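Local coordinates for Rpb7-binding protein seb1 (Schizosaccharomyces pombe 972h-, PDB 5MDT) that probably drives transcription termination by binding nascent RNA and RNA polymerase II, the latter through a domain that recognises the polymerase's C-terminal domain, at residues I26-N40 / Y64-G76. Numbering follows the deposited sequence.
Sequences ILKLTNLSMENVSEN and YILDSIVRSFQDG
Thr30 OG1 works in two bonds at once: Ser68 OG donates to it across the interface at 2.7 Å, and it donates in turn to Ile26 O, one turn back on its own helix. The relay joins helices 23-35 and 59-79 of the all-helical CTD-interacting domain; the axes of segments 26-35 and 64-76 run in the same general direction, inclined at 37°, and come within 9.2 Å. Ile26 O is gripped twice, since Thr30 N and Thr30 OG1 reach it from opposite faces of its carbonyl plane. With OG1 set beside its own backbone N (chi1 -58°), Thr30 turns CG2 to within 3.2 Å of Ser72 OG; that hydroxyl bonds back to Ser68 O.

Toward the start of the pair the contact turns apolar. Ile26 lays CG2 on Ser68 CB and CD1 on Tyr64 CB, while Leu29 CD1 meets Ile65 CD1 at 3.7 Å; helix 4-16 covers Leu29 and Ile65 through Phe7, Ile10 and Leu14.

At the far end, the Phe73 ring reaches past helix 23-35 to the 3-10 segment and the start of helix 40-53. Asn40 CB packs 3.7 Å from Phe73 CZ; Asn40 ND2 donates to Val37 O and Asp89 O, while Lys98 NZ bonds to Asn40 OD1. Met34 folds back on itself (chi2 -63°) into an oblique Met-aromatic contact, SD lying 5.0 Å from the Phe73 ring centroid. Met34 CE ends 3.2 Å from Ser72 O.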
loop_
_atom_site.group_PDB
_atom_site.type_symbol
_atom_site.label_atom_id
_atom_site.label_comp_id
_atom_site.label_asym_id
_atom_site.label_seq_id
_atom_site.Cartn_x
_atom_site.Cartn_y
_atom_site.Cartn_z
ATOM N N ILE A 26 -5.932 1.907 9.818
ATOM C CA ILE A 26 -5.341 0.913 8.907
ATOM C C ILE A 26 -6.197 -0.371 8.972
ATOM O O ILE A 26 -6.582 -0.899 7.917
ATOM C CB ILE A 26 -3.858 0.666 9.244
ATOM C CG1 ILE A 26 -3.008 1.913 8.893
ATOM C CG2 ILE A 26 -3.298 -0.599 8.562
ATOM C CD1 ILE A 26 -1.637 1.867 9.627
ATOM N N LEU A 27 -6.548 -0.813 10.180
ATOM C CA LEU A 27 -7.382 -2.005 10.274
ATOM C C LEU A 27 -8.752 -1.804 9.661
ATOM O O LEU A 27 -9.233 -2.706 8.971
ATOM C CB LEU A 27 -7.520 -2.485 11.731
ATOM C CG LEU A 27 -6.204 -2.938 12.385
ATOM C CD1 LEU A 27 -6.364 -3.163 13.870
ATOM C CD2 LEU A 27 -5.601 -4.145 11.667
ATOM N N LYS A 28 -9.410 -0.647 9.913
ATOM C CA LYS A 28 -10.757 -0.402 9.341
ATOM C C LYS A 28 -10.715 -0.372 7.794
ATOM O O LYS A 28 -11.563 -0.968 7.124
ATOM C CB LYS A 28 -11.343 0.935 9.839
ATOM C CG LYS A 28 -11.662 0.997 11.338
ATOM C CD LYS A 28 -12.598 2.166 11.679
ATOM C CE LYS A 28 -11.924 3.520 11.719
ATOM N NZ LYS A 28 -12.913 4.631 11.673
ATOM N N LEU A 29 -9.715 0.314 7.240
ATOM C CA LEU A 29 -9.573 0.447 5.793
ATOM C C LEU A 29 -9.347 -0.909 5.168
ATOM O O LEU A 29 -9.954 -1.214 4.151
ATOM C CB LEU A 29 -8.359 1.370 5.508
ATOM C CG LEU A 29 -8.575 2.848 5.820
ATOM C CD1 LEU A 29 -7.226 3.580 5.883
ATOM C CD2 LEU A 29 -9.476 3.518 4.793
ATOM N N THR A 30 -8.508 -1.750 5.825
ATOM C CA THR A 30 -8.209 -3.074 5.320
ATOM C C THR A 30 -9.467 -3.923 5.297
ATOM O O THR A 30 -9.711 -4.569 4.278
ATOM C CB THR A 30 -7.081 -3.699 6.118
ATOM O OG1 THR A 30 -5.920 -2.844 6.037
ATOM C CG2 THR A 30 -6.737 -5.086 5.636
ATOM N N ASN A 31 -10.279 -3.893 6.390
ATOM C CA ASN A 31 -11.555 -4.632 6.409
ATOM C C ASN A 31 -12.473 -4.202 5.282
ATOM O O ASN A 31 -13.086 -5.062 4.624
ATOM C CB ASN A 31 -12.275 -4.461 7.755
ATOM C CG ASN A 31 -11.608 -5.270 8.835
ATOM O OD1 ASN A 31 -10.792 -6.158 8.550
ATOM N ND2 ASN A 31 -11.889 -4.952 10.107
ATOM N N LEU A 32 -12.607 -2.881 5.061
ATOM C CA LEU A 32 -13.514 -2.403 4.005
ATOM C C LEU A 32 -13.072 -2.928 2.626
ATOM O O LEU A 32 -13.898 -3.377 1.849
ATOM C CB LEU A 32 -13.589 -0.863 4.015
ATOM C CG LEU A 32 -14.400 -0.251 5.170
ATOM C CD1 LEU A 32 -14.047 1.199 5.354
ATOM C CD2 LEU A 32 -15.896 -0.321 4.878
ATOM N N SER A 33 -11.768 -2.952 2.362
ATOM C CA SER A 33 -11.272 -3.431 1.071
ATOM C C SER A 33 -11.486 -4.941 0.921
ATOM O O SER A 33 -11.849 -5.392 -0.155
ATOM C CB SER A 33 -9.803 -3.043 0.886
ATOM O OG SER A 33 -9.022 -3.800 1.791
ATOM N N MET A 34 -11.334 -5.713 2.015
ATOM C CA MET A 34 -11.529 -7.163 1.952
ATOM C C MET A 34 -12.999 -7.525 1.899
ATOM O O MET A 34 -13.334 -8.617 1.423
ATOM C CB MET A 34 -10.865 -7.870 3.163
ATOM C CG MET A 34 -9.350 -7.792 3.142
ATOM S SD MET A 34 -8.617 -8.638 1.709
ATOM C CE MET A 34 -8.703 -10.384 2.319
ATOM N N GLU A 35 -13.884 -6.650 2.415
ATOM C CA GLU A 35 -15.336 -6.939 2.397
ATOM C C GLU A 35 -15.962 -6.574 1.037
ATOM O O GLU A 35 -17.112 -6.918 0.753
ATOM C CB GLU A 35 -16.057 -6.156 3.506
ATOM C CG GLU A 35 -15.757 -6.629 4.929
ATOM C CD GLU A 35 -15.944 -5.607 6.036
ATOM O OE1 GLU A 35 -16.447 -4.496 5.759
ATOM O OE2 GLU A 35 -15.538 -5.903 7.182
ATOM N N ASN A 36 -15.194 -5.885 0.188
ATOM C CA ASN A 36 -15.683 -5.393 -1.097
ATOM C C ASN A 36 -14.840 -5.745 -2.318
ATOM O O ASN A 36 -14.807 -4.979 -3.279
ATOM C CB ASN A 36 -15.940 -3.886 -0.960
ATOM C CG ASN A 36 -17.037 -3.588 0.024
ATOM O OD1 ASN A 36 -16.767 -3.171 1.146
ATOM N ND2 ASN A 36 -18.286 -3.716 -0.407
ATOM N N VAL A 37 -14.178 -6.915 -2.278
ATOM C CA VAL A 37 -13.137 -7.333 -3.224
ATOM C C VAL A 37 -13.494 -7.106 -4.705
ATOM O O VAL A 37 -12.595 -6.785 -5.477
ATOM C CB VAL A 37 -12.671 -8.797 -2.969
ATOM C CG1 VAL A 37 -13.684 -9.828 -3.463
ATOM C CG2 VAL A 37 -11.301 -9.041 -3.590
ATOM N N SER A 38 -14.779 -7.263 -5.117
ATOM C CA SER A 38 -15.109 -7.038 -6.530
ATOM C C SER A 38 -14.859 -5.594 -6.961
ATOM O O SER A 38 -14.699 -5.333 -8.155
ATOM C CB SER A 38 -16.550 -7.436 -6.845
ATOM O OG SER A 38 -17.470 -6.669 -6.086
ATOM N N GLU A 39 -14.792 -4.670 -5.980
ATOM C CA GLU A 39 -14.545 -3.255 -6.244
ATOM C C GLU A 39 -13.104 -2.867 -5.957
ATOM O O GLU A 39 -12.828 -1.695 -5.769
ATOM C CB GLU A 39 -15.531 -2.375 -5.445
ATOM C CG GLU A 39 -16.978 -2.533 -5.904
ATOM C CD GLU A 39 -17.295 -2.027 -7.300
ATOM O OE1 GLU A 39 -17.034 -0.835 -7.586
ATOM O OE2 GLU A 39 -17.853 -2.814 -8.097
ATOM N N ASN A 40 -12.163 -3.837 -5.977
ATOM C CA ASN A 40 -10.754 -3.568 -5.651
ATOM C C ASN A 40 -10.133 -2.441 -6.501
ATOM O O ASN A 40 -9.293 -1.716 -5.987
ATOM C CB ASN A 40 -9.900 -4.833 -5.677
ATOM C CG ASN A 40 -9.719 -5.442 -7.042
ATOM O OD1 ASN A 40 -8.910 -4.964 -7.853
ATOM N ND2 ASN A 40 -10.416 -6.548 -7.300
ATOM N N TYR A 64 1.853 2.427 4.844
ATOM C CA TYR A 64 1.382 1.405 5.791
ATOM C C TYR A 64 -0.025 0.913 5.382
ATOM O O TYR A 64 -0.353 -0.265 5.564
ATOM C CB TYR A 64 1.330 1.954 7.218
ATOM C CG TYR A 64 2.694 2.166 7.849
ATOM C CD1 TYR A 64 3.798 1.417 7.445
ATOM C CD2 TYR A 64 2.860 3.055 8.904
ATOM C CE1 TYR A 64 5.044 1.556 8.077
ATOM C CE2 TYR A 64 4.101 3.209 9.535
ATOM C CZ TYR A 64 5.186 2.460 9.114
ATOM O OH TYR A 64 6.396 2.586 9.754
ATOM N N ILE A 65 -0.858 1.828 4.836
ATOM C CA ILE A 65 -2.202 1.404 4.365
ATOM C C ILE A 65 -2.018 0.438 3.174
ATOM O O ILE A 65 -2.632 -0.627 3.159
ATOM C CB ILE A 65 -3.073 2.635 3.989
ATOM C CG1 ILE A 65 -3.447 3.420 5.257
ATOM C CG2 ILE A 65 -4.365 2.217 3.183
ATOM C CD1 ILE A 65 -3.897 4.844 4.922
ATOM N N LEU A 66 -1.208 0.828 2.186
ATOM C CA LEU A 66 -0.900 0.013 1.016
ATOM C C LEU A 66 -0.375 -1.353 1.453
ATOM O O LEU A 66 -0.827 -2.361 0.931
ATOM C CB LEU A 66 0.154 0.707 0.122
ATOM C CG LEU A 66 0.681 -0.115 -1.071
ATOM C CD1 LEU A 66 -0.438 -0.394 -2.100
ATOM C CD2 LEU A 66 1.831 0.637 -1.795
ATOM N N ASP A 67 0.551 -1.376 2.434
ATOM C CA ASP A 67 1.131 -2.608 2.933
ATOM C C ASP A 67 0.058 -3.549 3.461
ATOM O O ASP A 67 0.039 -4.732 3.108
ATOM C CB ASP A 67 2.143 -2.290 4.050
ATOM C CG ASP A 67 2.587 -3.541 4.789
ATOM O OD1 ASP A 67 3.029 -4.506 4.115
ATOM O OD2 ASP A 67 2.384 -3.605 6.032
ATOM N N SER A 68 -0.816 -3.030 4.323
ATOM C CA SER A 68 -1.850 -3.864 4.949
ATOM C C SER A 68 -2.834 -4.392 3.903
ATOM O O SER A 68 -3.157 -5.581 3.898
ATOM C CB SER A 68 -2.592 -3.072 6.014
ATOM O OG SER A 68 -3.542 -3.892 6.672
ATOM N N ILE A 69 -3.244 -3.531 2.985
ATOM C CA ILE A 69 -4.191 -3.939 1.941
ATOM C C ILE A 69 -3.586 -4.979 0.976
ATOM O O ILE A 69 -4.237 -5.986 0.723
ATOM C CB ILE A 69 -4.735 -2.687 1.237
ATOM C CG1 ILE A 69 -5.728 -1.956 2.185
ATOM C CG2 ILE A 69 -5.443 -3.097 -0.080
ATOM C CD1 ILE A 69 -6.177 -0.602 1.711
ATOM N N VAL A 70 -2.351 -4.752 0.461
ATOM C CA VAL A 70 -1.726 -5.680 -0.495
ATOM C C VAL A 70 -1.508 -7.060 0.129
ATOM O O VAL A 70 -1.856 -8.061 -0.494
ATOM C CB VAL A 70 -0.450 -5.131 -1.201
ATOM C CG1 VAL A 70 0.747 -5.007 -0.245
ATOM C CG2 VAL A 70 -0.090 -5.983 -2.421
ATOM N N ARG A 71 -1.007 -7.111 1.370
ATOM C CA ARG A 71 -0.805 -8.404 2.040
ATOM C C ARG A 71 -2.139 -9.120 2.341
ATOM O O ARG A 71 -2.195 -10.348 2.287
ATOM C CB ARG A 71 0.058 -8.238 3.276
ATOM C CG ARG A 71 1.536 -8.003 2.926
ATOM C CD ARG A 71 2.464 -8.105 4.132
ATOM N NE ARG A 71 2.225 -7.015 5.079
ATOM C CZ ARG A 71 1.482 -7.111 6.179
ATOM N NH1 ARG A 71 0.931 -8.271 6.519
ATOM N NH2 ARG A 71 1.282 -6.046 6.945
ATOM N N SER A 72 -3.217 -8.355 2.591
ATOM C CA SER A 72 -4.546 -8.934 2.825
ATOM C C SER A 72 -5.138 -9.495 1.527
ATOM O O SER A 72 -5.627 -10.612 1.555
ATOM C CB SER A 72 -5.469 -7.932 3.499
ATOM O OG SER A 72 -5.021 -7.711 4.828
ATOM N N PHE A 73 -4.972 -8.798 0.370
ATOM C CA PHE A 73 -5.402 -9.354 -0.922
ATOM C C PHE A 73 -4.585 -10.604 -1.253
ATOM O O PHE A 73 -5.140 -11.579 -1.748
ATOM C CB PHE A 73 -5.223 -8.334 -2.059
ATOM C CG PHE A 73 -6.199 -7.178 -2.133
ATOM C CD1 PHE A 73 -7.563 -7.383 -1.947
ATOM C CD2 PHE A 73 -5.774 -5.916 -2.532
ATOM C CE1 PHE A 73 -8.476 -6.324 -2.078
ATOM C CE2 PHE A 73 -6.691 -4.865 -2.693
ATOM C CZ PHE A 73 -8.034 -5.075 -2.468
ATOM N N GLN A 74 -3.262 -10.571 -0.991
ATOM C CA GLN A 74 -2.372 -11.714 -1.216
ATOM C C GLN A 74 -2.856 -12.925 -0.397
ATOM O O GLN A 74 -2.948 -14.037 -0.940
ATOM C CB GLN A 74 -0.920 -11.349 -0.852
ATOM C CG GLN A 74 0.036 -12.545 -0.958
ATOM C CD GLN A 74 1.424 -12.310 -0.429
ATOM O OE1 GLN A 74 1.677 -11.400 0.372
ATOM N NE2 GLN A 74 2.352 -13.175 -0.830
ATOM N N ASP A 75 -3.227 -12.700 0.884
ATOM C CA ASP A 75 -3.729 -13.791 1.740
ATOM C C ASP A 75 -5.005 -14.408 1.180
ATOM O O ASP A 75 -5.134 -15.638 1.141
ATOM C CB ASP A 75 -3.942 -13.312 3.187
ATOM C CG ASP A 75 -2.671 -12.988 3.941
ATOM O OD1 ASP A 75 -1.581 -13.415 3.488
ATOM O OD2 ASP A 75 -2.759 -12.297 4.978
ATOM N N GLY A 76 -5.914 -13.546 0.722
ATOM C CA GLY A 76 -7.170 -13.957 0.106
ATOM C C GLY A 76 -6.957 -14.776 -1.155
ATOM O O GLY A 76 -7.667 -15.752 -1.383
#